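Local coordinates for T-cell surface glycoprotein CD1A1 antigen (Gallus gallus, PDB 3JVG) that probably presents lipid antigens to T cells from a groove in its MHC class I-like domain, as other CD1 proteins do, at residues A[5-10]-A[104-109]; A[14-19]-A[89-94]; A[97-102]-A[164-169]. All coordinates share one frame; numbering follows the deposited sequence.

Contact 1 of 3, residues A[5-10]-A[104-109]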
loop_
_atom_site.group_PDB
_atom_site.type_symbol
_atom_site.label_atom_id
_atom_site.label_comp_id
_atom_site.label_asym_id
_atom_site.label_seq_id
_atom_site.Cartn_x
_atom_site.Cartn_y
_atom_site.Cartn_z
ATOM N N SER A 5 -16.825 8.677 2.295
ATOM C CA SER A 5 -16.065 8.223 1.068
ATOM C C SER A 5 -15.596 6.746 1.029
ATOM O O SER A 5 -14.933 6.266 1.947
ATOM C CB SER A 5 -14.917 9.186 0.741
ATOM O OG SER A 5 -13.869 8.566 0.006
ATOM N N HIS A 6 -15.923 6.061 -0.074
ATOM C CA HIS A 6 -15.474 4.687 -0.324
ATOM C C HIS A 6 -14.934 4.481 -1.731
ATOM O O HIS A 6 -15.304 5.177 -2.670
ATOM C CB HIS A 6 -16.641 3.723 -0.099
ATOM C CG HIS A 6 -17.129 3.720 1.310
ATOM N ND1 HIS A 6 -18.158 4.531 1.737
ATOM C CD2 HIS A 6 -16.682 3.061 2.407
ATOM C CE1 HIS A 6 -18.341 4.355 3.033
ATOM N NE2 HIS A 6 -17.469 3.459 3.460
ATOM N N MET A 7 -14.095 3.472 -1.875
ATOM C CA MET A 7 -13.366 3.250 -3.108
ATOM C C MET A 7 -13.173 1.766 -3.335
ATOM O O MET A 7 -12.829 1.024 -2.428
ATOM C CB MET A 7 -12.006 3.937 -3.014
ATOM C CG MET A 7 -10.992 3.538 -4.060
ATOM S SD MET A 7 -9.478 4.562 -4.022
ATOM C CE MET A 7 -10.083 6.082 -4.740
ATOM N N LEU A 8 -13.346 1.361 -4.571
ATOM C CA LEU A 8 -13.087 0.016 -4.992
ATOM C C LEU A 8 -11.964 0.199 -5.984
ATOM O O LEU A 8 -12.151 0.986 -6.957
ATOM C CB LEU A 8 -14.315 -0.570 -5.721
ATOM C CG LEU A 8 -14.123 -1.971 -6.285
ATOM C CD1 LEU A 8 -13.491 -2.775 -5.204
ATOM C CD2 LEU A 8 -15.408 -2.512 -6.563
ATOM N N LYS A 9 -10.867 -0.535 -5.795
ATOM C CA LYS A 9 -9.725 -0.386 -6.651
ATOM C C LYS A 9 -9.070 -1.709 -7.071
ATOM O O LYS A 9 -8.712 -2.556 -6.221
ATOM C CB LYS A 9 -8.660 0.473 -5.968
ATOM C CG LYS A 9 -7.559 0.873 -6.866
ATOM C CD LYS A 9 -6.345 1.387 -6.073
ATOM C CE LYS A 9 -6.492 2.761 -5.528
ATOM N NZ LYS A 9 -5.578 2.909 -4.314
ATOM N N LEU A 10 -8.874 -1.870 -8.360
ATOM C CA LEU A 10 -8.186 -3.040 -8.864
ATOM C C LEU A 10 -6.841 -2.601 -9.376
ATOM O O LEU A 10 -6.761 -1.696 -10.239
ATOM C CB LEU A 10 -8.965 -3.676 -10.012
ATOM C CG LEU A 10 -10.410 -4.130 -9.701
ATOM C CD1 LEU A 10 -11.069 -4.663 -10.991
ATOM C CD2 LEU A 10 -10.437 -5.229 -8.572
ATOM N N THR A 104 -21.668 11.647 -5.213
ATOM C CA THR A 104 -20.779 11.916 -6.336
ATOM C C THR A 104 -19.815 10.746 -6.688
ATOM O O THR A 104 -19.160 10.169 -5.815
ATOM C CB THR A 104 -20.025 13.246 -6.104
ATOM O OG1 THR A 104 -20.972 14.324 -6.150
ATOM C CG2 THR A 104 -18.929 13.480 -7.160
ATOM N N ILE A 105 -19.757 10.411 -7.977
ATOM C CA ILE A 105 -18.953 9.289 -8.459
ATOM C C ILE A 105 -17.672 9.823 -9.057
ATOM O O ILE A 105 -17.716 10.783 -9.828
ATOM C CB ILE A 105 -19.739 8.457 -9.515
ATOM C CG1 ILE A 105 -20.947 7.771 -8.863
ATOM C CG2 ILE A 105 -18.851 7.419 -10.225
ATOM C CD1 ILE A 105 -22.118 7.557 -9.834
ATOM N N ARG A 106 -16.536 9.225 -8.684
ATOM C CA ARG A 106 -15.310 9.445 -9.449
ATOM C C ARG A 106 -14.863 8.100 -9.979
ATOM O O ARG A 106 -14.899 7.109 -9.242
ATOM C CB ARG A 106 -14.219 10.116 -8.617
ATOM C CG ARG A 106 -12.869 10.336 -9.399
ATOM C CD ARG A 106 -11.805 10.968 -8.504
ATOM N NE ARG A 106 -11.217 9.962 -7.624
ATOM C CZ ARG A 106 -10.103 9.288 -7.883
ATOM N NH1 ARG A 106 -9.409 9.495 -9.008
ATOM N NH2 ARG A 106 -9.682 8.404 -6.994
ATOM N N THR A 107 -14.472 8.043 -11.256
ATOM C CA THR A 107 -13.992 6.807 -11.843
ATOM C C THR A 107 -12.557 7.026 -12.255
ATOM O O THR A 107 -12.140 8.164 -12.462
ATOM C CB THR A 107 -14.790 6.368 -13.132
ATOM O OG1 THR A 107 -14.613 7.361 -14.171
ATOM C CG2 THR A 107 -16.229 6.108 -12.828
ATOM N N PHE A 108 -11.790 5.942 -12.368
ATOM C CA PHE A 108 -10.420 6.064 -12.821
ATOM C C PHE A 108 -10.014 4.843 -13.587
ATOM O O PHE A 108 -10.444 3.723 -13.259
ATOM C CB PHE A 108 -9.439 6.322 -11.656
ATOM C CG PHE A 108 -9.570 5.354 -10.487
ATOM C CD1 PHE A 108 -10.460 5.603 -9.469
ATOM C CD2 PHE A 108 -8.733 4.240 -10.393
ATOM C CE1 PHE A 108 -10.571 4.744 -8.391
ATOM C CE2 PHE A 108 -8.787 3.377 -9.306
ATOM C CZ PHE A 108 -9.744 3.607 -8.293
ATOM N N PHE A 109 -9.212 5.049 -14.629
ATOM C CA PHE A 109 -8.647 3.902 -15.327
ATOM C C PHE A 109 -7.359 4.469 -15.932
ATOM O O PHE A 109 -7.401 5.196 -16.931
ATOM C CB PHE A 109 -9.634 3.370 -16.399
ATOM C CG PHE A 109 -9.157 2.135 -17.191
ATOM C CD1 PHE A 109 -10.041 1.529 -18.096
ATOM C CD2 PHE A 109 -7.905 1.567 -17.014
ATOM C CE1 PHE A 109 -9.677 0.380 -18.831
ATOM C CE2 PHE A 109 -7.511 0.452 -17.735
ATOM C CZ PHE A 109 -8.408 -0.154 -18.667
#
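Met-7 and Arg-106 meet although their strands are not neighbours in the sheet: the thioether methyl CE of Met-7 lies 3.3 Å from NH2 of Arg-106, at the edge of the guanidinium and near its plane. The case illustrates how side chains can bridge next-but-one strands. Strands 6-10 and 105-109 run parallel within 7°, with axes 9.2 Å apart, and no hydrogen bond joins them, so the contact is carried by side chains that span the intervening strand on one side of the sheet. CB of Met-7 points toward strand 105-109, and a bend at chi3 (-74°) sets CE between two groups: besides the guanidinium it touches CE1 of Phe-108 at 3.9 Å. Its SD stands 5.4 Å from the centroid of the Phe-108 ring, oblique to it, which makes a Met-aromatic contact. Lys-9 meets the same ring elsewhere, its CG in plane at the edge, 3.7 Å from Phe-108 CE2. The carbonyl O of Leu-8 adds a contact with Phe-108 CZ at 3.8 Å. Lys-9 thus contributes its aliphatic CG and Arg-106 its guanidinium edge, while their charges find partners elsewhere: NE of Arg-106 in a salt bridge with Glu-98, NZ of Lys-9 in one with an acidic side chain of the other protein chain. Strand 89-99 runs between the two segments, with Glu-98 touching Met-7 and Ser-94 against both Lys-9 and Phe-108; the alternating residues His-6, Ile-105 and Phe-109 reach helix 148-172, so the contact lies on the opposite face of this sheet, the floor of the MHC-like domain.

Contact 2 of 3, residues A[14-19]-A[89-94]. With NAG (2-acetamido-2-deoxy-beta-D-glucopyranose), chain J.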
loop_
_atom_site.group_PDB
_atom_site.type_symbol
_atom_site.label_atom_id
_atom_site.label_comp_id
_atom_site.label_asym_id
_atom_site.label_seq_id
_atom_site.Cartn_x
_atom_site.Cartn_y
_atom_site.Cartn_z
ATOM N N ALA A 14 2.734 -5.829 -14.389
ATOM C CA ALA A 14 3.362 -6.818 -15.267
ATOM C C ALA A 14 4.795 -6.431 -15.596
ATOM O O ALA A 14 5.078 -5.319 -16.071
ATOM C CB ALA A 14 2.545 -6.987 -16.544
ATOM N N THR A 15 5.710 -7.340 -15.324
ATOM C CA THR A 15 7.067 -7.156 -15.762
ATOM C C THR A 15 7.251 -7.965 -17.044
ATOM O O THR A 15 7.190 -9.213 -17.037
ATOM C CB THR A 15 8.089 -7.680 -14.704
ATOM O OG1 THR A 15 7.839 -7.056 -13.451
ATOM C CG2 THR A 15 9.464 -7.355 -15.128
ATOM N N PHE A 16 7.512 -7.289 -18.139
ATOM C CA PHE A 16 7.843 -8.026 -19.345
ATOM C C PHE A 16 9.314 -8.359 -19.374
ATOM O O PHE A 16 10.157 -7.476 -19.555
ATOM C CB PHE A 16 7.383 -7.250 -20.579
ATOM C CG PHE A 16 5.885 -7.008 -20.594
ATOM C CD1 PHE A 16 5.306 -6.086 -19.714
ATOM C CD2 PHE A 16 5.034 -7.777 -21.425
ATOM C CE1 PHE A 16 3.936 -5.892 -19.677
ATOM C CE2 PHE A 16 3.623 -7.586 -21.381
ATOM C CZ PHE A 16 3.095 -6.627 -20.512
ATOM N N GLN A 17 9.648 -9.620 -19.188
ATOM C CA GLN A 17 11.078 -9.995 -19.167
ATOM C C GLN A 17 11.711 -10.198 -20.557
ATOM O O GLN A 17 12.871 -9.851 -20.760
ATOM C CB GLN A 17 11.301 -11.222 -18.298
ATOM C CG GLN A 17 10.646 -11.100 -16.928
ATOM C CD GLN A 17 10.949 -12.293 -16.062
ATOM O OE1 GLN A 17 10.369 -13.371 -16.257
ATOM N NE2 GLN A 17 11.875 -12.119 -15.103
ATOM N N ASN A 18 10.956 -10.780 -21.486
ATOM C CA ASN A 18 11.375 -10.932 -22.888
ATOM C C ASN A 18 10.092 -11.031 -23.731
ATOM O O ASN A 18 8.992 -10.827 -23.211
ATOM C CB ASN A 18 12.327 -12.136 -23.093
ATOM C CG ASN A 18 11.700 -13.477 -22.699
ATOM O OD1 ASN A 18 10.489 -13.673 -22.831
ATOM N ND2 ASN A 18 12.539 -14.407 -22.220
ATOM N N SER A 19 10.208 -11.346 -25.012
ATOM C CA SER A 19 9.015 -11.324 -25.850
ATOM C C SER A 19 8.001 -12.434 -25.519
ATOM O O SER A 19 6.855 -12.343 -25.967
ATOM C CB SER A 19 9.363 -11.345 -27.351
ATOM O OG SER A 19 9.818 -12.614 -27.734
ATOM N N PHE A 89 10.735 -4.305 -18.861
ATOM C CA PHE A 89 10.004 -3.103 -18.484
ATOM C C PHE A 89 8.735 -3.487 -17.745
ATOM O O PHE A 89 8.343 -4.659 -17.733
ATOM C CB PHE A 89 9.690 -2.209 -19.697
ATOM C CG PHE A 89 8.987 -2.919 -20.812
ATOM C CD1 PHE A 89 7.635 -3.197 -20.737
ATOM C CD2 PHE A 89 9.684 -3.313 -21.944
ATOM C CE1 PHE A 89 7.001 -3.877 -21.784
ATOM C CE2 PHE A 89 9.045 -3.978 -22.996
ATOM C CZ PHE A 89 7.707 -4.258 -22.912
ATOM N N VAL A 90 8.096 -2.491 -17.139
ATOM C CA VAL A 90 6.919 -2.753 -16.365
ATOM C C VAL A 90 5.741 -1.852 -16.703
ATOM O O VAL A 90 5.903 -0.615 -16.879
ATOM C CB VAL A 90 7.218 -3.019 -14.790
ATOM C CG1 VAL A 90 8.672 -2.977 -14.414
ATOM C CG2 VAL A 90 6.242 -2.347 -13.786
ATOM N N PHE A 91 4.593 -2.489 -16.838
ATOM C CA PHE A 91 3.324 -1.803 -16.939
ATOM C C PHE A 91 2.543 -2.055 -15.672
ATOM O O PHE A 91 2.691 -3.127 -15.055
ATOM C CB PHE A 91 2.517 -2.272 -18.130
ATOM C CG PHE A 91 2.875 -1.619 -19.398
ATOM C CD1 PHE A 91 3.839 -2.177 -20.220
ATOM C CD2 PHE A 91 2.239 -0.445 -19.781
ATOM C CE1 PHE A 91 4.208 -1.553 -21.459
ATOM C CE2 PHE A 91 2.537 0.197 -21.007
ATOM C CZ PHE A 91 3.539 -0.356 -21.862
ATOM N N GLN A 92 1.759 -1.046 -15.293
ATOM C CA GLN A 92 0.770 -1.142 -14.252
ATOM C C GLN A 92 -0.590 -0.567 -14.677
ATOM O O GLN A 92 -0.668 0.341 -15.565
ATOM C CB GLN A 92 1.298 -0.454 -12.972
ATOM C CG GLN A 92 2.646 -0.983 -12.464
ATOM C CD GLN A 92 3.369 0.061 -11.618
ATOM O OE1 GLN A 92 4.166 0.826 -12.156
ATOM N NE2 GLN A 92 2.996 0.181 -10.326
ATOM N N SER A 93 -1.659 -1.096 -14.065
ATOM C CA SER A 93 -2.999 -0.497 -14.179
ATOM C C SER A 93 -3.594 -0.290 -12.830
ATOM O O SER A 93 -3.407 -1.129 -11.962
ATOM C CB SER A 93 -4.055 -1.388 -14.892
ATOM O OG SER A 93 -3.541 -2.148 -15.911
ATOM N N SER A 94 -4.408 0.764 -12.713
ATOM C CA SER A 94 -5.191 1.069 -11.510
ATOM C C SER A 94 -6.563 1.389 -12.061
ATOM O O SER A 94 -6.698 2.304 -12.898
ATOM C CB SER A 94 -4.584 2.268 -10.810
ATOM O OG SER A 94 -5.276 2.658 -9.634
HETATM C C1 NAG J . 12.199 -15.750 -21.792
HETATM C C2 NAG J . 13.112 -16.761 -22.528
HETATM C C3 NAG J . 12.861 -18.184 -21.994
HETATM C C4 NAG J . 13.250 -18.184 -20.493
HETATM C C5 NAG J . 12.388 -17.137 -19.736
HETATM C C6 NAG J . 12.686 -17.025 -18.214
HETATM C C7 NAG J . 13.989 -16.221 -24.789
HETATM C C8 NAG J . 13.682 -16.165 -26.267
HETATM N N2 NAG J . 12.996 -16.652 -23.987
HETATM O O3 NAG J . 13.482 -19.177 -22.814
HETATM O O4 NAG J . 13.087 -19.451 -19.885
HETATM O O5 NAG J . 12.368 -15.849 -20.378
HETATM O O6 NAG J . 13.591 -16.005 -17.797
HETATM O O7 NAG J . 15.112 -15.883 -24.390
#
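Phe-16 and Phe-89 face each other as one pair of an antiparallel strand couple, and the Phe-16 side chain shows how a single aromatic can knit a sheet surface together. Its CB lies over the face of the Phe-89 ring, 4.0 Å from the centroid, a CH-pi contact. A chi1 of -60° puts CG anti to the carbonyl carbon, against CE1 of Phe-89, and CD1 of Phe-16 approaches that same CE1 to 3.5 Å. The two planes are within 25° of parallel but slid so far apart that the rings barely overlap. One atom further out, CE1 of Phe-16 touches CD1 of Phe-91 at 3.8 Å, and here the planes stand at 84° in an oblique pairing, completing a three-ring aromatic cluster.

The backbones pair in register. Ala-14 and Phe-91 form a hydrogen-bonded pair, N of Ala-14 to O of Phe-91 at 2.8 Å and N of Phe-91 back to O of Ala-14 at 3.0 Å. Phe-16 N gives to Phe-89 O at 2.8 Å, whereas the return bond from Phe-89 N to Phe-16 O is longer, 3.3 Å. Thr-15 and Val-90 are the non-hydrogen-bonded pair between them and point to the other face, where both pack on the second protein chain. Beyond the pairing, Asn-18 ND2 carries an N-acetylglucosamine through a 1.4 Å bond to C1.

The three phenylalanines all touch Val-79 of helix 58-82, so the sheet offers the helix an apolar, aromatic surface, a chemistry consistent with the hydrophobic, lipid-binding interior of CD1 proteins.

Contact 3 of 3, residues A[97-102]-A[164-169]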
loop_
_atom_site.group_PDB
_atom_site.type_symbol
_atom_site.label_atom_id
_atom_site.label_comp_id
_atom_site.label_asym_id
_atom_site.label_seq_id
_atom_site.Cartn_x
_atom_site.Cartn_y
_atom_site.Cartn_z
ATOM N N CYS A 97 -13.493 2.994 -8.927
ATOM C CA CYS A 97 -14.426 4.083 -8.765
ATOM C C CYS A 97 -14.484 4.414 -7.316
ATOM O O CYS A 97 -14.148 3.563 -6.477
ATOM C CB CYS A 97 -15.834 3.727 -9.285
ATOM S SG CYS A 97 -16.547 2.221 -8.490
ATOM N N GLU A 98 -14.922 5.638 -7.016
ATOM C CA GLU A 98 -15.018 6.122 -5.663
ATOM C C GLU A 98 -16.381 6.791 -5.502
ATOM O O GLU A 98 -16.843 7.448 -6.411
ATOM C CB GLU A 98 -13.841 7.075 -5.347
ATOM C CG GLU A 98 -13.955 7.861 -4.048
ATOM C CD GLU A 98 -12.947 9.039 -3.902
ATOM O OE1 GLU A 98 -13.250 9.986 -3.111
ATOM O OE2 GLU A 98 -11.854 9.017 -4.537
ATOM N N LEU A 99 -17.013 6.587 -4.356
ATOM C CA LEU A 99 -18.288 7.169 -4.038
ATOM C C LEU A 99 -18.082 8.132 -2.870
ATOM O O LEU A 99 -17.696 7.700 -1.792
ATOM C CB LEU A 99 -19.269 6.070 -3.582
ATOM C CG LEU A 99 -20.679 5.820 -4.151
ATOM C CD1 LEU A 99 -21.599 5.408 -3.019
ATOM C CD2 LEU A 99 -21.362 6.991 -4.936
ATOM N N GLN A 100 -18.327 9.422 -3.072
ATOM C CA GLN A 100 -18.449 10.345 -1.924
ATOM C C GLN A 100 -19.774 10.196 -1.179
ATOM O O GLN A 100 -20.696 9.542 -1.686
ATOM C CB GLN A 100 -18.222 11.790 -2.344
ATOM C CG GLN A 100 -16.735 12.155 -2.400
ATOM C CD GLN A 100 -16.247 12.465 -3.807
ATOM O OE1 GLN A 100 -16.744 13.397 -4.463
ATOM N NE2 GLN A 100 -15.253 11.709 -4.272
ATOM N N SER A 101 -19.870 10.772 0.027
ATOM C CA SER A 101 -21.157 10.796 0.777
ATOM C C SER A 101 -22.188 11.625 0.009
ATOM O O SER A 101 -23.376 11.279 0.009
ATOM C CB SER A 101 -20.995 11.283 2.230
ATOM O OG SER A 101 -20.484 12.609 2.312
ATOM N N ASN A 102 -21.700 12.708 -0.633
ATOM C CA ASN A 102 -22.373 13.450 -1.728
ATOM C C ASN A 102 -23.315 12.533 -2.530
ATOM O O ASN A 102 -24.465 12.867 -2.769
ATOM C CB ASN A 102 -21.318 14.047 -2.723
ATOM C CG ASN A 102 -20.839 15.482 -2.361
ATOM O OD1 ASN A 102 -20.555 16.324 -3.242
ATOM N ND2 ASN A 102 -20.720 15.744 -1.075
ATOM N N ASP A 164 -22.120 0.082 -8.864
ATOM C CA ASP A 164 -23.102 -0.812 -8.332
ATOM C C ASP A 164 -22.465 -1.852 -7.431
ATOM O O ASP A 164 -23.017 -2.165 -6.386
ATOM C CB ASP A 164 -23.818 -1.534 -9.442
ATOM C CG ASP A 164 -24.738 -0.616 -10.270
ATOM O OD1 ASP A 164 -24.905 0.605 -9.959
ATOM O OD2 ASP A 164 -25.280 -1.163 -11.257
ATOM N N ILE A 165 -21.354 -2.433 -7.864
ATOM C CA ILE A 165 -20.654 -3.409 -7.049
ATOM C C ILE A 165 -20.091 -2.756 -5.773
ATOM O O ILE A 165 -20.209 -3.331 -4.672
ATOM C CB ILE A 165 -19.557 -4.121 -7.810
ATOM C CG1 ILE A 165 -20.205 -5.009 -8.886
ATOM C CG2 ILE A 165 -18.677 -4.951 -6.825
ATOM C CD1 ILE A 165 -19.267 -5.519 -9.982
ATOM N N LEU A 166 -19.526 -1.560 -5.924
ATOM C CA LEU A 166 -19.102 -0.777 -4.762
ATOM C C LEU A 166 -20.226 -0.662 -3.708
ATOM O O LEU A 166 -20.004 -1.047 -2.546
ATOM C CB LEU A 166 -18.524 0.626 -5.146
ATOM C CG LEU A 166 -18.031 1.508 -3.989
ATOM C CD1 LEU A 166 -17.075 0.760 -3.002
ATOM C CD2 LEU A 166 -17.406 2.859 -4.394
ATOM N N ARG A 167 -21.418 -0.174 -4.112
ATOM C CA ARG A 167 -22.515 0.061 -3.159
ATOM C C ARG A 167 -22.813 -1.214 -2.405
ATOM O O ARG A 167 -22.992 -1.213 -1.178
ATOM C CB ARG A 167 -23.799 0.493 -3.834
ATOM C CG ARG A 167 -23.694 1.832 -4.446
ATOM C CD ARG A 167 -25.064 2.366 -4.861
ATOM N NE ARG A 167 -25.151 3.686 -4.259
ATOM C CZ ARG A 167 -24.926 4.834 -4.900
ATOM N NH1 ARG A 167 -24.666 4.846 -6.214
ATOM N NH2 ARG A 167 -25.012 5.984 -4.224
ATOM N N LEU A 168 -22.861 -2.299 -3.159
ATOM C CA LEU A 168 -23.109 -3.601 -2.610
ATOM C C LEU A 168 -21.995 -4.091 -1.658
ATOM O O LEU A 168 -22.294 -4.720 -0.637
ATOM C CB LEU A 168 -23.230 -4.539 -3.777
ATOM C CG LEU A 168 -23.100 -5.994 -3.443
ATOM C CD1 LEU A 168 -24.462 -6.515 -2.987
ATOM C CD2 LEU A 168 -22.695 -6.623 -4.734
ATOM N N PHE A 169 -20.728 -3.836 -2.005
ATOM C CA PHE A 169 -19.580 -4.221 -1.163
ATOM C C PHE A 169 -19.521 -3.401 0.152
ATOM O O PHE A 169 -19.172 -3.944 1.220
ATOM C CB PHE A 169 -18.251 -4.073 -1.944
ATOM C CG PHE A 169 -17.979 -5.198 -2.938
ATOM C CD1 PHE A 169 -18.896 -6.241 -3.128
ATOM C CD2 PHE A 169 -16.807 -5.220 -3.681
ATOM C CE1 PHE A 169 -18.628 -7.288 -4.006
ATOM C CE2 PHE A 169 -16.544 -6.280 -4.575
ATOM C CZ PHE A 169 -17.466 -7.319 -4.733
#
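Cys-97 and Leu-166 meet where the sheet floor of the MHC-like platform is tied to one of its helices: Cys-97 forms a disulfide with Cys-162, one turn earlier on helix 148-172, and its SG lies 4.2 Å from CB of Leu-166. The helix segment crosses strand 97-99 at 53°, with axes 9.1 Å apart. Leu-166 extends toward the strand, its CG anti to the backbone N (chi1 -179°), and CD2 settles on the backbone between Cys-97 and Leu-99, 3.7 Å from Leu-99 N and 3.8 Å from Leu-99 CB. Farther out, the branched end of Leu-99 lies over one face of the guanidinium of Arg-167; its CD1 is 3.6 Å from the plane of that group, off-centre and nearest NH2. Glu-98 turns to the opposite side of the strand, where its OE1 accepts a 2.9 Å hydrogen bond from Gln-100 NE2, the donor standing well out of the carboxylate plane. An apolar leucine contact beside a covalent link, with an arginine guanidinium laid against the leucine end, joins helix to sheet here. This strand-to-helix disulfide is the one characteristic of the second half of the MHC class I platform.

In the fold
All three contacts lie in the MHC-like domain and use its eight-stranded antiparallel sheet. Contacts 1 and 3 are close, their centres about 7 Å apart, and are joined by backbone pairing of strand 6-18 with strand 89-99; contact 2 sits about 24 Å from contact 1 and about 30 Å from contact 3, nearer their other ends. Strand 89-99 serves contacts 2 and 3 and runs between the segments of contact 1. Along the chain, contact 2 falls within the span enclosed by contact 1, contact 3 follows contact 2, and contacts 1 and 3 interleave. Contact 2 packs on helix 58-82 and contact 3 on helix 148-172, which lie across this sheet and, as in MHC class I, flank the groove.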